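Long-range contacts in lectin 2 (Agrocybe aegerita, PDB 4TQM), which probably binds N-acetylglucosamine-containing glycans through repeated sites around a seven-bladed beta-propeller: residues S2-Q7 with R230-L235; F190-V195 with C217-G222; A249-A254 with N270-D275. The protein carries 1 engineered substitution. All coordinates share one frame; numbering follows the deposited sequence.

The three contacts run from the axis of a beta-propeller to its sugar-binding rim. The centre of contact 1 lies about 8 Å from the centre of the chain, those of contacts 2 and 3 about 21 Å. Contact 2 is nested in the loop that contact 1 closes, and their centres are about 18 Å apart; R230 CD packs on F190 CD1 at 3.9 Å. Contacts 1 and 3 share the blade 230-269, where L235 CD1 meets V253 CG2 at 3.8 Å. Contacts 2 and 3 do not touch, their nearest atoms being about 8 Å apart, yet the same N-acetylglucosamine (chain E) joins them, held by G221 O and overlain on W252.

Contact 1: residues S2-Q7 with R230-L235; sequences SNVITQ and RFVADL
In the central channel of the seven-bladed propeller, V4 and T6 of the N-terminal segment pack against V232 on strand 230-233, the innermost strand of its blade. The touching parts run in nearly opposite directions, 166° apart. Their backbones diverge from S2 and D234, whose CA atoms are 5.3 Å apart, toward T6 and make no direct bond to each other; side chains and one water form the contact. Both methyls of V4 reach the carbonyl of V232: CG1 lies 3.5 Å from V232 O, and CG2 is equally near. V232 answers with CG2, which its chi1 of -77° sets between the backbone N and the carbonyl carbon; this methyl lies 3.8 Å from V4 CB, the two side chains passing each other in opposite directions. The same V232 CG2 meets T6 CG2 at 4.0 Å, and therefore sits against two N-terminal residues at once. T6 OG1 takes no part in this apolar patch and bonds to L9 N instead.

At the other end the contact turns polar. S2 CB abuts D234 CB at 3.4 Å, and a water bridges the backbones, accepting from D234 N at 3.1 Å and donating to S2 O across a short 2.5 Å. S2 OG bonds to G239 O, while D234 OD2 receives G239 N, so both side chains grip the same loop at the end of the strand.

I5, whose side chain points away from V232, bonds through its backbone to L176 and packs on Y119 and A121. The N-terminal segment thus lines the axial channel of a beta-propeller, against the inner strands of three blades (117-121, 173-177 and 230-233).

Contact 2: residues F190-V195 with C217-G222; sequences FGDKHV and CIDAGG. With NAG (2-acetamido-2-deoxy-beta-D-glucopyranose), chain D; GAL (beta-D-galactopyranose), chain B; NAG (2-acetamido-2-deoxy-beta-D-glucopyranose), chain E; NAG (2-acetamido-2-deoxy-beta-D-glucopyranose), chain C.
The type I turn C217-A220 presses its backbone against the loop 191-194, and D219 N donates to D192 O at 2.8 Å. A water adds a second bridge, accepting from I218 N and lying 2.6 Å from G191 O. The C217 side chain packs into the loop, CB 3.2 Å from D192 O; chi1 of -62° turns SG away from its own carbonyl carbon, toward H194 O at 3.4 Å and V195 CG2 at 3.9 Å. A220 CB rests against K193 O.

The carboxylates of D192 and D219 lie side by side, planes 26° apart, with D192 OD1 and D219 OD2 separated by 3.6 Å.

One ligand here is a trisaccharide, GlcNAc-Gal-GlcNAc. D192 N points almost straight at O7 of the terminal N-acetylglucosamine (chain C), 3.1 Å away at 169°. K193 CD lies beside O3 of the reducing-end sugar (chain D). A separate N-acetylglucosamine (chain E) donates from N2 to G221 O.

R171, salt-bridged to both acids, probably offsets their like charges; with H172 NE2 it holds D192 OD1, and D192 OD2 is turned to galactose O2, a hydrogen bond whose 2.5 Å length is unusually short.

Contact 3: residues A249-A254 with N270-D275; sequences AGCWVA and NDFGTD. With NAG (2-acetamido-2-deoxy-beta-D-glucopyranose), chain F; NAG (2-acetamido-2-deoxy-beta-D-glucopyranose), chain E.
Apolar and sulfur contacts tie C251 to F272. C251 SG, turned beside its own backbone N by chi1 of -60°, lies 3.8 Å from F272 CB and approaches the phenyl ring obliquely, 5.1 Å from its centroid. C251 belongs to strand 251-254, whereas F272, from the loop, packs on Y307 and A309 of strand 306-309 in the next blade.

Close contacts to the backbone of 249-250 come next. G250 CA lies 3.2 Å from D271 O, a CA-H...O contact. D275 OD2 stands against A249 CA at 3.3 Å.

Water-mediated bonds link A249 O to the other loop: one water donates to it and to N270 OD1, a second to it and, weakly, to N270 O.

Sugars meet both segments. D271 grips two hydroxyls of an N-acetylglucosamine (chain F), OD1 accepting from O3 at 2.6 Å and OD2 from O4 at 2.8 Å. F272 N donates a 2.7 Å hydrogen bond to D271 OD1 on the anti side and helps to hold that carboxylate. C4 of another N-acetylglucosamine (chain E) sits over one face of the W252 ring, toward its rim.

With W278, K276 O and N303 N completing the chain F site, D271 belongs to one of the repeated inter-blade GlcNAc pockets of a beta-propeller lectin.

Contact 1: residues S2-Q7 with R230-L235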
loop_
_atom_site.group_PDB
_atom_site.type_symbol
_atom_site.label_atom_id
_atom_site.label_comp_id
_atom_site.label_asym_id
_atom_site.label_seq_id
_atom_site.Cartn_x
_atom_site.Cartn_y
_atom_site.Cartn_z
ATOM N N SER A 2 -13.460 -0.130 1.307
ATOM C CA SER A 2 -12.654 -1.123 2.006
ATOM C C SER A 2 -11.201 -0.673 2.097
ATOM O O SER A 2 -10.479 -0.684 1.097
ATOM C CB SER A 2 -12.735 -2.478 1.293
ATOM O OG SER A 2 -12.439 -3.555 2.167
ATOM N N ASN A 3 -10.777 -0.266 3.291
ATOM C CA ASN A 3 -9.377 0.072 3.519
ATOM C C ASN A 3 -8.511 -1.180 3.558
ATOM O O ASN A 3 -8.743 -2.085 4.362
ATOM C CB ASN A 3 -9.206 0.892 4.798
ATOM C CG ASN A 3 -9.330 2.386 4.551
ATOM O OD1 ASN A 3 -8.836 2.905 3.547
ATOM N ND2 ASN A 3 -9.994 3.085 5.466
ATOM N N VAL A 4 -7.517 -1.228 2.677
ATOM C CA VAL A 4 -6.688 -2.415 2.529
ATOM C C VAL A 4 -5.211 -2.103 2.720
ATOM O O VAL A 4 -4.782 -0.952 2.612
ATOM C CB VAL A 4 -6.880 -3.070 1.145
ATOM C CG1 VAL A 4 -8.341 -3.429 0.921
ATOM C CG2 VAL A 4 -6.381 -2.143 0.047
ATOM N N ILE A 5 -4.440 -3.145 3.003
ATOM C CA ILE A 5 -3.001 -3.029 3.171
ATOM C C ILE A 5 -2.318 -4.093 2.320
ATOM O O ILE A 5 -2.556 -5.288 2.498
ATOM C CB ILE A 5 -2.605 -3.205 4.648
ATOM C CG1 ILE A 5 -3.196 -2.067 5.484
ATOM C CG2 ILE A 5 -1.091 -3.264 4.800
ATOM C CD1 ILE A 5 -2.884 -2.156 6.950
ATOM N N THR A 6 -1.487 -3.656 1.380
ATOM C CA THR A 6 -0.769 -4.576 0.507
ATOM C C THR A 6 0.730 -4.391 0.674
ATOM O O THR A 6 1.174 -3.530 1.438
ATOM C CB THR A 6 -1.133 -4.357 -0.970
ATOM O OG1 THR A 6 -0.710 -3.051 -1.382
ATOM C CG2 THR A 6 -2.639 -4.491 -1.178
ATOM N N GLN A 7 1.507 -5.196 -0.045
ATOM C CA GLN A 7 2.959 -5.108 0.025
ATOM C C GLN A 7 3.468 -3.862 -0.692
ATOM O O GLN A 7 4.395 -3.206 -0.218
ATOM C CB GLN A 7 3.613 -6.376 -0.541
ATOM C CG GLN A 7 3.224 -7.654 0.205
ATOM C CD GLN A 7 3.860 -8.905 -0.376
ATOM O OE1 GLN A 7 3.326 -10.009 -0.235
ATOM N NE2 GLN A 7 5.010 -8.743 -1.021
ATOM N N ARG A 230 -1.518 -8.733 -8.165
ATOM C CA ARG A 230 -2.831 -8.987 -7.585
ATOM C C ARG A 230 -3.169 -7.974 -6.492
ATOM O O ARG A 230 -2.276 -7.411 -5.848
ATOM C CB ARG A 230 -2.931 -10.421 -7.058
ATOM C CG ARG A 230 -3.176 -11.461 -8.155
ATOM C CD ARG A 230 -2.312 -12.691 -7.943
ATOM N NE ARG A 230 -0.906 -12.405 -8.208
ATOM C CZ ARG A 230 0.102 -13.210 -7.886
ATOM N NH1 ARG A 230 -0.130 -14.364 -7.274
ATOM N NH2 ARG A 230 1.347 -12.853 -8.170
ATOM N N PHE A 231 -4.467 -7.761 -6.293
ATOM C CA PHE A 231 -4.983 -6.693 -5.445
ATOM C C PHE A 231 -6.201 -7.150 -4.652
ATOM O O PHE A 231 -7.014 -7.954 -5.133
ATOM C CB PHE A 231 -5.426 -5.496 -6.297
ATOM C CG PHE A 231 -4.375 -4.978 -7.238
ATOM C CD1 PHE A 231 -3.498 -3.984 -6.838
ATOM C CD2 PHE A 231 -4.286 -5.463 -8.535
ATOM C CE1 PHE A 231 -2.537 -3.493 -7.706
ATOM C CE2 PHE A 231 -3.325 -4.977 -9.407
ATOM C CZ PHE A 231 -2.449 -3.992 -8.991
ATOM N N VAL A 232 -6.323 -6.614 -3.440
ATOM C CA VAL A 232 -7.548 -6.706 -2.658
ATOM C C VAL A 232 -8.224 -5.336 -2.657
ATOM O O VAL A 232 -7.587 -4.320 -2.364
ATOM C CB VAL A 232 -7.277 -7.159 -1.207
ATOM C CG1 VAL A 232 -7.018 -8.654 -1.155
ATOM C CG2 VAL A 232 -6.104 -6.387 -0.604
ATOM N N ALA A 233 -9.509 -5.307 -3.000
ATOM C CA ALA A 233 -10.240 -4.051 -3.109
ATOM C C ALA A 233 -11.747 -4.271 -3.119
ATOM O O ALA A 233 -12.234 -5.308 -3.584
ATOM C CB ALA A 233 -9.814 -3.298 -4.366
ATOM N N ASP A 234 -12.482 -3.289 -2.604
ATOM C CA ASP A 234 -13.937 -3.313 -2.679
ATOM C C ASP A 234 -14.378 -2.890 -4.072
ATOM O O ASP A 234 -14.250 -1.721 -4.445
ATOM C CB ASP A 234 -14.541 -2.376 -1.636
ATOM C CG ASP A 234 -16.037 -2.561 -1.480
ATOM O OD1 ASP A 234 -16.595 -3.492 -2.098
ATOM O OD2 ASP A 234 -16.649 -1.780 -0.724
ATOM N N LEU A 235 -14.896 -3.847 -4.836
ATOM C CA LEU A 235 -15.322 -3.585 -6.204
ATOM C C LEU A 235 -16.846 -3.495 -6.319
ATOM O O LEU A 235 -17.381 -3.341 -7.421
ATOM C CB LEU A 235 -14.792 -4.677 -7.141
ATOM C CG LEU A 235 -13.300 -5.006 -7.057
ATOM C CD1 LEU A 235 -12.939 -6.143 -8.007
ATOM C CD2 LEU A 235 -12.453 -3.774 -7.344
HETATM O O HOH W 1 -11.116 -0.892 -1.269
#

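Contact 2: residues F190-V195 with C217-G222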
loop_
_atom_site.group_PDB
_atom_site.type_symbol
_atom_site.label_atom_id
_atom_site.label_comp_id
_atom_site.label_asym_id
_atom_site.label_seq_id
_atom_site.Cartn_x
_atom_site.Cartn_y
_atom_site.Cartn_z
ATOM N N PHE A 190 -1.965 -15.138 -0.918
ATOM C CA PHE A 190 -1.823 -15.797 -2.203
ATOM C C PHE A 190 -0.627 -16.733 -2.118
ATOM O O PHE A 190 0.518 -16.306 -2.283
ATOM C CB PHE A 190 -1.608 -14.753 -3.303
ATOM C CG PHE A 190 -2.756 -13.788 -3.462
ATOM C CD1 PHE A 190 -3.675 -13.952 -4.484
ATOM C CD2 PHE A 190 -2.915 -12.719 -2.590
ATOM C CE1 PHE A 190 -4.734 -13.070 -4.638
ATOM C CE2 PHE A 190 -3.970 -11.834 -2.735
ATOM C CZ PHE A 190 -4.882 -12.009 -3.761
ATOM N N GLY A 191 -0.901 -18.004 -1.836
ATOM C CA GLY A 191 0.140 -19.002 -1.662
ATOM C C GLY A 191 0.491 -19.723 -2.950
ATOM O O GLY A 191 0.477 -19.126 -4.028
ATOM N N ASP A 192 0.820 -21.008 -2.840
ATOM C CA ASP A 192 1.188 -21.808 -4.004
ATOM C C ASP A 192 -0.024 -22.259 -4.809
ATOM O O ASP A 192 -0.111 -22.010 -6.011
ATOM C CB ASP A 192 1.996 -23.035 -3.580
ATOM C CG ASP A 192 3.426 -22.695 -3.221
ATOM O OD1 ASP A 192 4.078 -21.969 -4.002
ATOM O OD2 ASP A 192 3.893 -23.146 -2.155
ATOM N N LYS A 193 -0.961 -22.919 -4.140
ATOM C CA LYS A 193 -2.074 -23.549 -4.836
ATOM C C LYS A 193 -3.434 -22.977 -4.451
ATOM O O LYS A 193 -4.451 -23.320 -5.064
ATOM C CB LYS A 193 -2.048 -25.063 -4.605
ATOM C CG LYS A 193 -0.837 -25.752 -5.218
ATOM C CD LYS A 193 -0.794 -27.246 -4.904
ATOM C CE LYS A 193 -1.814 -28.039 -5.715
ATOM N NZ LYS A 193 -3.186 -28.001 -5.131
ATOM N N HIS A 194 -3.452 -22.105 -3.445
ATOM C CA HIS A 194 -4.705 -21.558 -2.937
ATOM C C HIS A 194 -4.546 -20.129 -2.428
ATOM O O HIS A 194 -3.520 -19.773 -1.844
ATOM C CB HIS A 194 -5.247 -22.417 -1.784
ATOM C CG HIS A 194 -5.286 -23.886 -2.074
ATOM N ND1 HIS A 194 -6.299 -24.479 -2.796
ATOM C CD2 HIS A 194 -4.440 -24.887 -1.724
ATOM C CE1 HIS A 194 -6.072 -25.779 -2.888
ATOM N NE2 HIS A 194 -4.950 -26.050 -2.244
ATOM N N VAL A 195 -5.564 -19.310 -2.664
ATOM C CA VAL A 195 -5.730 -18.081 -1.912
ATOM C C VAL A 195 -6.403 -18.485 -0.609
ATOM O O VAL A 195 -7.507 -19.066 -0.619
ATOM C CB VAL A 195 -6.609 -17.054 -2.646
ATOM C CG1 VAL A 195 -6.902 -15.867 -1.737
ATOM C CG2 VAL A 195 -5.937 -16.590 -3.934
ATOM N N CYS A 217 -2.683 -17.813 -8.070
ATOM C CA CYS A 217 -1.453 -18.255 -7.417
ATOM C C CYS A 217 -0.429 -18.813 -8.394
ATOM O O CYS A 217 -0.753 -19.135 -9.539
ATOM C CB CYS A 217 -1.764 -19.287 -6.330
ATOM S SG CYS A 217 -2.792 -18.646 -4.992
ATOM N N ILE A 218 0.810 -18.931 -7.931
ATOM C CA ILE A 218 1.899 -19.379 -8.789
ATOM C C ILE A 218 1.660 -20.778 -9.365
ATOM O O ILE A 218 2.012 -21.044 -10.515
ATOM C CB ILE A 218 3.271 -19.267 -8.073
ATOM C CG1 ILE A 218 4.420 -19.504 -9.057
ATOM C CG2 ILE A 218 3.343 -20.197 -6.860
ATOM C CD1 ILE A 218 5.778 -19.136 -8.505
ATOM N N ASP A 219 1.030 -21.649 -8.583
ATOM C CA ASP A 219 0.750 -23.015 -9.026
ATOM C C ASP A 219 -0.746 -23.263 -9.209
ATOM O O ASP A 219 -1.199 -24.410 -9.269
ATOM C CB ASP A 219 1.337 -24.027 -8.042
ATOM C CG ASP A 219 2.850 -23.928 -7.934
ATOM O OD1 ASP A 219 3.515 -23.712 -8.972
ATOM O OD2 ASP A 219 3.373 -24.066 -6.809
ATOM N N ALA A 220 -1.510 -22.181 -9.293
ATOM C CA ALA A 220 -2.935 -22.257 -9.591
ATOM C C ALA A 220 -3.310 -21.099 -10.504
ATOM O O ALA A 220 -3.758 -20.051 -10.040
ATOM C CB ALA A 220 -3.756 -22.211 -8.312
ATOM N N GLY A 221 -3.104 -21.286 -11.806
ATOM C CA GLY A 221 -3.370 -20.242 -12.779
ATOM C C GLY A 221 -2.099 -19.649 -13.361
ATOM O O GLY A 221 -2.153 -18.851 -14.303
ATOM N N GLY A 222 -0.956 -20.038 -12.800
ATOM C CA GLY A 222 0.331 -19.559 -13.272
ATOM C C GLY A 222 0.581 -18.082 -13.009
ATOM O O GLY A 222 1.169 -17.388 -13.841
HETATM C C1 NAG D . 5.321 -26.662 -6.239
HETATM C C2 NAG D . 4.312 -27.792 -6.073
HETATM C C3 NAG D . 3.261 -27.383 -5.045
HETATM C C4 NAG D . 3.931 -26.932 -3.751
HETATM C C5 NAG D . 5.039 -25.919 -4.018
HETATM C C6 NAG D . 5.822 -25.634 -2.743
HETATM C C7 NAG D . 4.319 -28.810 -8.282
HETATM C C8 NAG D . 4.730 -30.203 -7.904
HETATM N N2 NAG D . 3.693 -28.095 -7.349
HETATM O O1 NAG D . 6.312 -27.010 -7.182
HETATM O O3 NAG D . 2.378 -28.448 -4.766
HETATM O O4 NAG D . 2.962 -26.346 -2.913
HETATM O O5 NAG D . 5.936 -26.395 -4.999
HETATM O O6 NAG D . 6.227 -26.855 -2.166
HETATM O O7 NAG D . 4.572 -28.365 -9.403
HETATM C C1 GAL B . 2.532 -26.882 -1.638
HETATM C C2 GAL B . 2.012 -25.635 -0.930
HETATM C C3 GAL B . 1.172 -26.018 0.283
HETATM C C4 GAL B . 0.134 -27.076 -0.087
HETATM C C5 GAL B . 0.768 -28.210 -0.892
HETATM C C6 GAL B . -0.266 -29.225 -1.369
HETATM O O2 GAL B . 3.099 -24.834 -0.529
HETATM O O3 GAL B . 0.517 -24.865 0.766
HETATM O O4 GAL B . -0.887 -26.474 -0.853
HETATM O O5 GAL B . 1.429 -27.672 -2.015
HETATM O O6 GAL B . -0.698 -30.013 -0.283
HETATM C C1 NAG E . -5.283 -18.217 -17.137
HETATM C C2 NAG E . -5.307 -17.348 -15.883
HETATM C C3 NAG E . -6.055 -18.070 -14.765
HETATM C C4 NAG E . -7.427 -18.537 -15.246
HETATM C C5 NAG E . -7.331 -19.300 -16.563
HETATM C C6 NAG E . -8.725 -19.584 -17.121
HETATM C C7 NAG E . -3.418 -15.820 -15.689
HETATM C C8 NAG E . -2.116 -15.528 -15.002
HETATM N N2 NAG E . -3.951 -17.025 -15.476
HETATM O O3 NAG E . -6.216 -17.205 -13.664
HETATM O O4 NAG E . -8.020 -19.370 -14.272
HETATM O O5 NAG E . -6.605 -18.556 -17.518
HETATM O O6 NAG E . -8.618 -20.238 -18.366
HETATM O O7 NAG E . -3.936 -14.969 -16.410
HETATM C C1 NAG C . 0.470 -24.776 2.208
HETATM C C2 NAG C . 0.407 -23.292 2.568
HETATM C C3 NAG C . 0.264 -23.144 4.076
HETATM C C4 NAG C . -0.919 -23.962 4.575
HETATM C C5 NAG C . -0.820 -25.408 4.101
HETATM C C6 NAG C . -2.071 -26.183 4.500
HETATM C C7 NAG C . 1.619 -21.902 0.961
HETATM C C8 NAG C . 2.813 -21.018 0.759
HETATM N N2 NAG C . 1.594 -22.611 2.092
HETATM O O3 NAG C . 0.075 -21.790 4.418
HETATM O O4 NAG C . -0.962 -23.929 5.983
HETATM O O5 NAG C . -0.665 -25.461 2.697
HETATM O O6 NAG C . -2.108 -27.419 3.819
HETATM O O7 NAG C . 0.736 -21.948 0.102
HETATM O O HOH W 2 1.053 -17.168 -5.637
#

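Contact 3: residues A249-A254 with N270-D275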
loop_
_atom_site.group_PDB
_atom_site.type_symbol
_atom_site.label_atom_id
_atom_site.label_comp_id
_atom_site.label_asym_id
_atom_site.label_seq_id
_atom_site.Cartn_x
_atom_site.Cartn_y
_atom_site.Cartn_z
ATOM N N ALA A 249 -4.349 -12.534 -20.171
ATOM C CA ALA A 249 -5.329 -12.036 -21.136
ATOM C C ALA A 249 -6.120 -10.837 -20.620
ATOM O O ALA A 249 -6.947 -10.276 -21.340
ATOM C CB ALA A 249 -6.281 -13.153 -21.563
ATOM N N GLY A 250 -5.872 -10.449 -19.375
ATOM C CA GLY A 250 -6.566 -9.311 -18.804
ATOM C C GLY A 250 -6.785 -9.426 -17.312
ATOM O O GLY A 250 -6.112 -10.203 -16.633
ATOM N N CYS A 251 -7.732 -8.643 -16.800
ATOM C CA CYS A 251 -8.004 -8.608 -15.370
ATOM C C CYS A 251 -9.050 -9.641 -14.973
ATOM O O CYS A 251 -10.125 -9.710 -15.569
ATOM C CB CYS A 251 -8.470 -7.213 -14.947
ATOM S SG CYS A 251 -7.265 -5.909 -15.263
ATOM N N TRP A 252 -8.722 -10.440 -13.964
ATOM C CA TRP A 252 -9.635 -11.448 -13.443
ATOM C C TRP A 252 -10.112 -11.046 -12.055
ATOM O O TRP A 252 -9.327 -10.578 -11.229
ATOM C CB TRP A 252 -8.952 -12.813 -13.369
ATOM C CG TRP A 252 -8.523 -13.373 -14.690
ATOM C CD1 TRP A 252 -7.372 -13.092 -15.362
ATOM C CD2 TRP A 252 -9.226 -14.338 -15.483
ATOM N NE1 TRP A 252 -7.317 -13.813 -16.531
ATOM C CE2 TRP A 252 -8.447 -14.585 -16.630
ATOM C CE3 TRP A 252 -10.444 -15.010 -15.340
ATOM C CZ2 TRP A 252 -8.841 -15.476 -17.626
ATOM C CZ3 TRP A 252 -10.835 -15.896 -16.332
ATOM C CH2 TRP A 252 -10.037 -16.120 -17.459
ATOM N N VAL A 253 -11.399 -11.244 -11.802
ATOM C CA VAL A 253 -12.003 -10.862 -10.534
ATOM C C VAL A 253 -12.705 -12.045 -9.877
ATOM O O VAL A 253 -13.401 -12.814 -10.542
ATOM C CB VAL A 253 -13.025 -9.718 -10.739
ATOM C CG1 VAL A 253 -13.936 -9.568 -9.526
ATOM C CG2 VAL A 253 -12.309 -8.411 -11.044
ATOM N N ALA A 254 -12.493 -12.206 -8.575
ATOM C CA ALA A 254 -13.353 -13.056 -7.764
ATOM C C ALA A 254 -14.054 -12.153 -6.759
ATOM O O ALA A 254 -13.408 -11.398 -6.015
ATOM C CB ALA A 254 -12.555 -14.143 -7.059
ATOM N N ASN A 270 -10.448 -6.981 -20.814
ATOM C CA ASN A 270 -9.526 -7.585 -21.768
ATOM C C ASN A 270 -8.305 -6.704 -22.011
ATOM O O ASN A 270 -7.949 -6.421 -23.154
ATOM C CB ASN A 270 -10.239 -7.895 -23.084
ATOM C CG ASN A 270 -11.416 -8.832 -22.898
ATOM O OD1 ASN A 270 -11.246 -10.047 -22.799
ATOM N ND2 ASN A 270 -12.618 -8.269 -22.843
ATOM N N ASP A 271 -7.669 -6.279 -20.925
ATOM C CA ASP A 271 -6.513 -5.396 -21.011
ATOM C C ASP A 271 -5.753 -5.394 -19.687
ATOM O O ASP A 271 -6.121 -6.112 -18.753
ATOM C CB ASP A 271 -6.960 -3.977 -21.365
ATOM C CG ASP A 271 -5.963 -3.253 -22.253
ATOM O OD1 ASP A 271 -4.743 -3.460 -22.079
ATOM O OD2 ASP A 271 -6.406 -2.473 -23.126
ATOM N N PHE A 272 -4.694 -4.584 -19.628
ATOM C CA PHE A 272 -3.826 -4.454 -18.450
ATOM C C PHE A 272 -2.978 -5.694 -18.157
ATOM O O PHE A 272 -2.364 -5.789 -17.094
ATOM C CB PHE A 272 -4.617 -4.059 -17.195
ATOM C CG PHE A 272 -5.267 -2.709 -17.279
ATOM C CD1 PHE A 272 -4.503 -1.553 -17.245
ATOM C CD2 PHE A 272 -6.646 -2.595 -17.366
ATOM C CE1 PHE A 272 -5.103 -0.305 -17.311
ATOM C CE2 PHE A 272 -7.250 -1.351 -17.427
ATOM C CZ PHE A 272 -6.478 -0.205 -17.403
ATOM N N GLY A 273 -2.941 -6.635 -19.099
ATOM C CA GLY A 273 -2.199 -7.871 -18.911
ATOM C C GLY A 273 -0.959 -7.987 -19.779
ATOM O O GLY A 273 -0.693 -7.125 -20.615
ATOM N N THR A 274 -0.199 -9.062 -19.589
ATOM C CA THR A 274 1.048 -9.251 -20.325
ATOM C C THR A 274 0.830 -9.522 -21.817
ATOM O O THR A 274 1.735 -9.304 -22.627
ATOM C CB THR A 274 1.922 -10.362 -19.700
ATOM O OG1 THR A 274 1.182 -11.587 -19.640
ATOM C CG2 THR A 274 2.354 -9.969 -18.294
ATOM N N ASP A 275 -0.364 -9.989 -22.180
ATOM C CA ASP A 275 -0.687 -10.222 -23.587
ATOM C C ASP A 275 -0.749 -8.914 -24.369
ATOM O O ASP A 275 -0.502 -8.892 -25.577
ATOM C CB ASP A 275 -2.012 -10.976 -23.742
ATOM C CG ASP A 275 -1.913 -12.431 -23.316
ATOM O OD1 ASP A 275 -0.787 -12.901 -23.057
ATOM O OD2 ASP A 275 -2.964 -13.107 -23.248
HETATM C C1 NAG F . -0.905 -0.578 -25.913
HETATM C C2 NAG F . -1.319 -0.815 -24.463
HETATM C C3 NAG F . -2.598 -1.641 -24.400
HETATM C C4 NAG F . -3.677 -0.968 -25.240
HETATM C C5 NAG F . -3.170 -0.673 -26.649
HETATM C C6 NAG F . -4.224 0.118 -27.416
HETATM C C7 NAG F . 0.459 -0.740 -22.829
HETATM C C8 NAG F . 1.335 -1.516 -21.892
HETATM N N2 NAG F . -0.249 -1.445 -23.710
HETATM O O3 NAG F . -3.029 -1.741 -23.061
HETATM O O4 NAG F . -4.825 -1.786 -25.313
HETATM O O5 NAG F . -1.956 0.057 -26.615
HETATM O O6 NAG F . -3.786 0.346 -28.735
HETATM O O7 NAG F . 0.413 0.489 -22.767
HETATM C C1 NAG E . -5.283 -18.217 -17.137
HETATM C C2 NAG E . -5.307 -17.348 -15.883
HETATM C C3 NAG E . -6.055 -18.070 -14.765
HETATM C C4 NAG E . -7.427 -18.537 -15.246
HETATM C C5 NAG E . -7.331 -19.300 -16.563
HETATM C C6 NAG E . -8.725 -19.584 -17.121
HETATM C C7 NAG E . -3.418 -15.820 -15.689
HETATM C C8 NAG E . -2.116 -15.528 -15.002
HETATM N N2 NAG E . -3.951 -17.025 -15.476
HETATM O O3 NAG E . -6.216 -17.205 -13.664
HETATM O O4 NAG E . -8.020 -19.370 -14.272
HETATM O O5 NAG E . -6.605 -18.556 -17.518
HETATM O O6 NAG E . -8.618 -20.238 -18.366
HETATM O O7 NAG E . -3.936 -14.969 -16.410
HETATM O O HOH W 3 -8.667 -11.160 -23.114
HETATM O O HOH W 4 -5.719 -8.777 -23.421
#